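Local coordinates for protein catechol 2,3-dioxygenase (Pseudomonas sp. KL28, PDB 3HPY) that probably catalyses the iron-dependent extradiol cleavage of catechol by O2 to 2-hydroxy-6-oxohexa-2,4-dienoate, and binds 4-methylcatechol at its iron site, at residues Q13-N18 / A61-I66; S114-E119 / C155-P160. All blocks are in the same frame, centred on the assembly; numbering follows the deposited sequence.

How the contacts relate
Both contacts meet the eight-stranded N-terminal sheet, but they use it differently. Contact 1 lies within it, pairing strands 9-16 and 65-73, while contact 2 leaves it from strand 117-121, the neighbour of 65-73, and reaches strand 151-159 of the C-terminal sheet. Their centres are about 16 Å apart and their nearest atoms about 5 Å, so they do not touch. Segment 155-160 of contact 2 carries L156, which touches 4-methylcatechol, and H154 just before the segment binds the iron. Contact 1 stands further back, the I66 side chain about 13 Å from the iron and the V14 side chain about 9 Å from that of the iron ligand H216.

Contact 1 of 2, residues Q13-N18 / A61-I66; sequences QVRVLN and ADTAGI
The carbonyl oxygen of G65 is held by one strong hydrogen bond and one CA-H...O contact. R15 N donates to G65 O over 3.0 Å, nearly straight (167°), and V14 CA leans on the same oxygen at 3.4 Å. These contacts start the antiparallel pairing of strands 9-16 and 65-73 in the N-terminal sheet, within the VOC range, with V14 and I66 a non-hydrogen-bonded pair. A second bond, from A61 N to V16 O (3.1 Å), comes from above the carbonyl plane, where the chain leaves strand 56-60 on the other flank of 9-16 and loops across.

R15 reaches over that loop. R15 CB rests on A61 CB at 3.4 Å; with CG in the crowded position (chi1 37°) the extended chain is directed alongside T63. One guanidinium face lies on the backbone, G65 C 3.9 Å beneath its centre, while NE gives A64 O a weak bond. A CB on G65 would run into R15 NH2, and its backbone conformation would also jam one against A64 O. NH1 forms a salt bridge with D67. The guanidinium charge is thus probably offset chiefly by D67, with backbone carbonyl oxygens adding a softer, secondary stabilisation.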
loop_
_atom_site.group_PDB
_atom_site.type_symbol
_atom_site.label_atom_id
_atom_site.label_comp_id
_atom_site.label_asym_id
_atom_site.label_seq_id
_atom_site.Cartn_x
_atom_site.Cartn_y
_atom_site.Cartn_z
ATOM N N GLN C 13 -23.171 -20.658 -8.871
ATOM C CA GLN C 13 -23.791 -20.741 -10.191
ATOM C C GLN C 13 -24.705 -19.534 -10.343
ATOM O O GLN C 13 -25.744 -19.445 -9.686
ATOM C CB GLN C 13 -24.602 -22.031 -10.350
ATOM C CG GLN C 13 -25.327 -22.128 -11.698
ATOM C CD GLN C 13 -24.545 -22.898 -12.746
ATOM O OE1 GLN C 13 -24.614 -24.127 -12.812
ATOM N NE2 GLN C 13 -23.787 -22.177 -13.567
ATOM N N VAL C 14 -24.296 -18.608 -11.207
ATOM C CA VAL C 14 -25.035 -17.374 -11.449
ATOM C C VAL C 14 -25.485 -17.297 -12.908
ATOM O O VAL C 14 -24.780 -17.737 -13.819
ATOM C CB VAL C 14 -24.152 -16.135 -11.113
ATOM C CG1 VAL C 14 -24.894 -14.843 -11.443
ATOM C CG2 VAL C 14 -23.776 -16.152 -9.642
ATOM N N ARG C 15 -26.666 -16.732 -13.114
ATOM C CA ARG C 15 -27.238 -16.593 -14.444
ATOM C C ARG C 15 -27.160 -15.158 -14.964
ATOM O O ARG C 15 -27.432 -14.212 -14.238
ATOM C CB ARG C 15 -28.691 -17.068 -14.415
ATOM C CG ARG C 15 -29.443 -16.708 -13.137
ATOM C CD ARG C 15 -30.902 -17.131 -13.243
ATOM N NE ARG C 15 -31.752 -16.523 -12.222
ATOM C CZ ARG C 15 -31.906 -16.991 -10.988
ATOM N NH1 ARG C 15 -31.271 -18.090 -10.599
ATOM N NH2 ARG C 15 -32.699 -16.352 -10.138
ATOM N N VAL C 16 -26.768 -15.004 -16.221
ATOM C CA VAL C 16 -26.666 -13.684 -16.829
ATOM C C VAL C 16 -27.615 -13.590 -18.025
ATOM O O VAL C 16 -27.923 -14.596 -18.665
ATOM C CB VAL C 16 -25.226 -13.391 -17.308
ATOM C CG1 VAL C 16 -24.303 -13.191 -16.113
ATOM C CG2 VAL C 16 -24.730 -14.528 -18.169
ATOM N N LEU C 17 -28.080 -12.380 -18.313
ATOM C CA LEU C 17 -28.996 -12.141 -19.427
ATOM C C LEU C 17 -28.309 -12.370 -20.778
ATOM O O LEU C 17 -28.920 -12.898 -21.708
ATOM C CB LEU C 17 -29.525 -10.710 -19.363
ATOM C CG LEU C 17 -30.039 -10.220 -18.003
ATOM C CD1 LEU C 17 -30.342 -8.728 -18.067
ATOM C CD2 LEU C 17 -31.276 -11.004 -17.607
ATOM N N ASN C 18 -27.048 -11.954 -20.887
ATOM C CA ASN C 18 -26.287 -12.126 -22.121
ATOM C C ASN C 18 -24.996 -12.873 -21.822
ATOM O O ASN C 18 -24.051 -12.318 -21.259
ATOM C CB ASN C 18 -25.958 -10.770 -22.754
ATOM C CG ASN C 18 -25.359 -10.905 -24.149
ATOM O OD1 ASN C 18 -24.368 -11.609 -24.359
ATOM N ND2 ASN C 18 -25.963 -10.220 -25.110
ATOM N N ALA C 61 -29.674 -17.102 -18.604
ATOM C CA ALA C 61 -31.033 -17.404 -18.196
ATOM C C ALA C 61 -31.971 -16.249 -18.495
ATOM O O ALA C 61 -31.543 -15.134 -18.791
ATOM C CB ALA C 61 -31.075 -17.741 -16.720
ATOM N N ASP C 62 -33.263 -16.533 -18.413
ATOM C CA ASP C 62 -34.279 -15.534 -18.678
ATOM C C ASP C 62 -34.165 -14.373 -17.687
ATOM O O ASP C 62 -34.590 -13.253 -17.980
ATOM C CB ASP C 62 -35.661 -16.182 -18.593
ATOM C CG ASP C 62 -36.737 -15.332 -19.227
ATOM O OD1 ASP C 62 -37.905 -15.782 -19.265
ATOM O OD2 ASP C 62 -36.408 -14.212 -19.686
ATOM N N THR C 63 -33.585 -14.641 -16.520
ATOM C CA THR C 63 -33.415 -13.614 -15.491
ATOM C C THR C 63 -32.044 -13.718 -14.828
ATOM O O THR C 63 -31.314 -14.685 -15.047
ATOM C CB THR C 63 -34.493 -13.733 -14.387
ATOM O OG1 THR C 63 -34.307 -12.687 -13.424
ATOM C CG2 THR C 63 -34.382 -15.070 -13.671
ATOM N N ALA C 64 -31.699 -12.718 -14.019
ATOM C CA ALA C 64 -30.418 -12.704 -13.311
ATOM C C ALA C 64 -30.561 -13.245 -11.884
ATOM O O ALA C 64 -31.672 -13.422 -11.380
ATOM C CB ALA C 64 -29.850 -11.277 -13.279
ATOM N N GLY C 65 -29.430 -13.506 -11.236
ATOM C CA GLY C 65 -29.462 -14.017 -9.874
ATOM C C GLY C 65 -28.610 -15.253 -9.696
ATOM O O GLY C 65 -27.799 -15.584 -10.556
ATOM N N ILE C 66 -28.804 -15.955 -8.585
ATOM C CA ILE C 66 -28.028 -17.157 -8.316
ATOM C C ILE C 66 -28.863 -18.435 -8.336
ATOM O O ILE C 66 -29.959 -18.474 -7.786
ATOM C CB ILE C 66 -27.330 -17.061 -6.942
ATOM C CG1 ILE C 66 -26.501 -18.323 -6.696
ATOM C CG2 ILE C 66 -28.370 -16.881 -5.836
ATOM C CD1 ILE C 66 -25.610 -18.235 -5.486
#

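Contact 2 of 2, residues S114-E119 / C155-P160; sequences SGHLIE and CLLYGP
The imidazole of H116 lies across the flank of strand 151-159 with one face on L157 and one edge turned to the strand's backbone. L157 CB sits over that face, 3.6 Å from the ring centroid and only 16° off the normal, a CH-pi contact displaced toward NE2. The two side chains overlap while running opposite ways: H116 CG is anti to its own carbonyl carbon (chi1 -47°), and L157 adopts the same kind of rotamer, which brings its CG over the CD2-CG side of the same face. L157 also touches I203 and F205 of strand 203-207 and L214 of strand 213-220.

Both ring nitrogens meet polar partners. S114 OG, folded back between its own N and carbonyl carbon (chi1 58°), shares a short hydrogen bond of 2.6 Å with H116 ND1. H116 NE2 bonds to the backbone oxygen of K213 and also passes 2.9 Å from Y158 O, while G159 N lies near the ring plane. With both nitrogens engaged and one face covered, the ring's rotation is well fixed.

Beyond the ring the chains draw close, S114 and G159 being 4.2 Å apart at their CA atoms. G159 makes this possible, since a CB there would run into S114 O and H116 CE1. S114 CA then makes a CA-H...O contact with P160 O at 3.2 Å.

The N- and C-terminal glyoxalase-type domains thus join, beside the strand carrying iron ligand H154, through the H116 ring together with the S114 backbone and CB against G159 and P160. NE2 carries a proton for K213 O; a neutral ring would then accept the S114 hydroxyl's proton at ND1, whereas a charged one would donate its own. Surrounding acceptors may ease that charge and the nonpolar cover disfavour it, leaving the ionisation open.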
loop_
_atom_site.group_PDB
_atom_site.type_symbol
_atom_site.label_atom_id
_atom_site.label_comp_id
_atom_site.label_asym_id
_atom_site.label_seq_id
_atom_site.Cartn_x
_atom_site.Cartn_y
_atom_site.Cartn_z
ATOM N N SER C 114 -34.469 -19.757 3.794
ATOM C CA SER C 114 -34.346 -18.483 3.096
ATOM C C SER C 114 -34.603 -18.631 1.601
ATOM O O SER C 114 -34.576 -17.650 0.855
ATOM C CB SER C 114 -32.947 -17.903 3.326
ATOM O OG SER C 114 -31.940 -18.805 2.885
ATOM N N GLY C 115 -34.834 -19.867 1.165
ATOM C CA GLY C 115 -35.114 -20.117 -0.235
ATOM C C GLY C 115 -33.918 -20.421 -1.116
ATOM O O GLY C 115 -34.096 -20.865 -2.251
ATOM N N HIS C 116 -32.705 -20.199 -0.605
ATOM C CA HIS C 116 -31.490 -20.442 -1.385
ATOM C C HIS C 116 -31.053 -21.893 -1.401
ATOM O O HIS C 116 -31.106 -22.575 -0.380
ATOM C CB HIS C 116 -30.330 -19.600 -0.855
ATOM C CG HIS C 116 -30.691 -18.174 -0.609
ATOM N ND1 HIS C 116 -31.277 -17.750 0.563
ATOM C CD2 HIS C 116 -30.616 -17.084 -1.409
ATOM C CE1 HIS C 116 -31.548 -16.462 0.474
ATOM N NE2 HIS C 116 -31.158 -16.033 -0.714
ATOM N N LEU C 117 -30.608 -22.349 -2.567
ATOM C CA LEU C 117 -30.139 -23.718 -2.724
ATOM C C LEU C 117 -28.651 -23.787 -2.391
ATOM O O LEU C 117 -27.858 -23.005 -2.905
ATOM C CB LEU C 117 -30.360 -24.197 -4.160
ATOM C CG LEU C 117 -31.749 -23.961 -4.759
ATOM C CD1 LEU C 117 -31.841 -24.655 -6.106
ATOM C CD2 LEU C 117 -32.814 -24.484 -3.818
ATOM N N ILE C 118 -28.282 -24.728 -1.532
ATOM C CA ILE C 118 -26.893 -24.903 -1.126
ATOM C C ILE C 118 -26.385 -26.252 -1.624
ATOM O O ILE C 118 -27.139 -27.218 -1.703
ATOM C CB ILE C 118 -26.769 -24.859 0.408
ATOM C CG1 ILE C 118 -27.481 -23.620 0.952
ATOM C CG2 ILE C 118 -25.305 -24.839 0.815
ATOM C CD1 ILE C 118 -26.846 -22.307 0.560
ATOM N N GLU C 119 -25.105 -26.312 -1.967
ATOM C CA GLU C 119 -24.509 -27.548 -2.447
ATOM C C GLU C 119 -23.272 -27.907 -1.633
ATOM O O GLU C 119 -22.568 -27.030 -1.147
ATOM C CB GLU C 119 -24.124 -27.416 -3.924
ATOM C CG GLU C 119 -25.202 -27.855 -4.904
ATOM C CD GLU C 119 -24.711 -27.849 -6.333
ATOM O OE1 GLU C 119 -23.489 -28.012 -6.543
ATOM O OE2 GLU C 119 -25.546 -27.698 -7.254
ATOM N N CYS C 155 -20.297 -15.089 -0.285
ATOM C CA CYS C 155 -21.435 -14.485 -0.958
ATOM C C CYS C 155 -22.373 -14.051 0.151
ATOM O O CYS C 155 -22.270 -14.528 1.286
ATOM C CB CYS C 155 -22.135 -15.478 -1.895
ATOM S SG CYS C 155 -23.145 -16.747 -1.077
ATOM N N LEU C 156 -23.269 -13.125 -0.162
ATOM C CA LEU C 156 -24.218 -12.644 0.823
ATOM C C LEU C 156 -25.601 -12.868 0.237
ATOM O O LEU C 156 -25.922 -12.347 -0.830
ATOM C CB LEU C 156 -23.977 -11.158 1.101
ATOM C CG LEU C 156 -24.661 -10.506 2.306
ATOM C CD1 LEU C 156 -24.088 -9.111 2.521
ATOM C CD2 LEU C 156 -26.153 -10.420 2.078
ATOM N N LEU C 157 -26.407 -13.663 0.933
ATOM C CA LEU C 157 -27.753 -13.977 0.481
ATOM C C LEU C 157 -28.811 -13.231 1.267
ATOM O O LEU C 157 -28.630 -12.917 2.445
ATOM C CB LEU C 157 -28.032 -15.477 0.602
ATOM C CG LEU C 157 -27.098 -16.463 -0.094
ATOM C CD1 LEU C 157 -26.576 -15.876 -1.403
ATOM C CD2 LEU C 157 -25.970 -16.802 0.847
ATOM N N TYR C 158 -29.923 -12.963 0.592
ATOM C CA TYR C 158 -31.065 -12.282 1.183
ATOM C C TYR C 158 -32.265 -13.207 1.117
ATOM O O TYR C 158 -32.654 -13.653 0.045
ATOM C CB TYR C 158 -31.385 -11.004 0.420
ATOM C CG TYR C 158 -30.773 -9.769 1.015
ATOM C CD1 TYR C 158 -29.392 -9.647 1.147
ATOM C CD2 TYR C 158 -31.574 -8.704 1.426
ATOM C CE1 TYR C 158 -28.820 -8.487 1.669
ATOM C CE2 TYR C 158 -31.012 -7.540 1.953
ATOM C CZ TYR C 158 -29.634 -7.439 2.069
ATOM O OH TYR C 158 -29.063 -6.294 2.571
ATOM N N GLY C 159 -32.845 -13.495 2.270
ATOM C CA GLY C 159 -33.997 -14.369 2.309
ATOM C C GLY C 159 -34.584 -14.348 3.699
ATOM O O GLY C 159 -33.934 -13.868 4.630
ATOM N N PRO C 160 -35.815 -14.849 3.873
ATOM C CA PRO C 160 -36.502 -14.893 5.169
ATOM C C PRO C 160 -35.972 -15.964 6.129
ATOM O O PRO C 160 -35.245 -16.876 5.719
ATOM C CB PRO C 160 -37.956 -15.146 4.774
ATOM C CG PRO C 160 -37.816 -15.983 3.525
ATOM C CD PRO C 160 -36.715 -15.260 2.780
#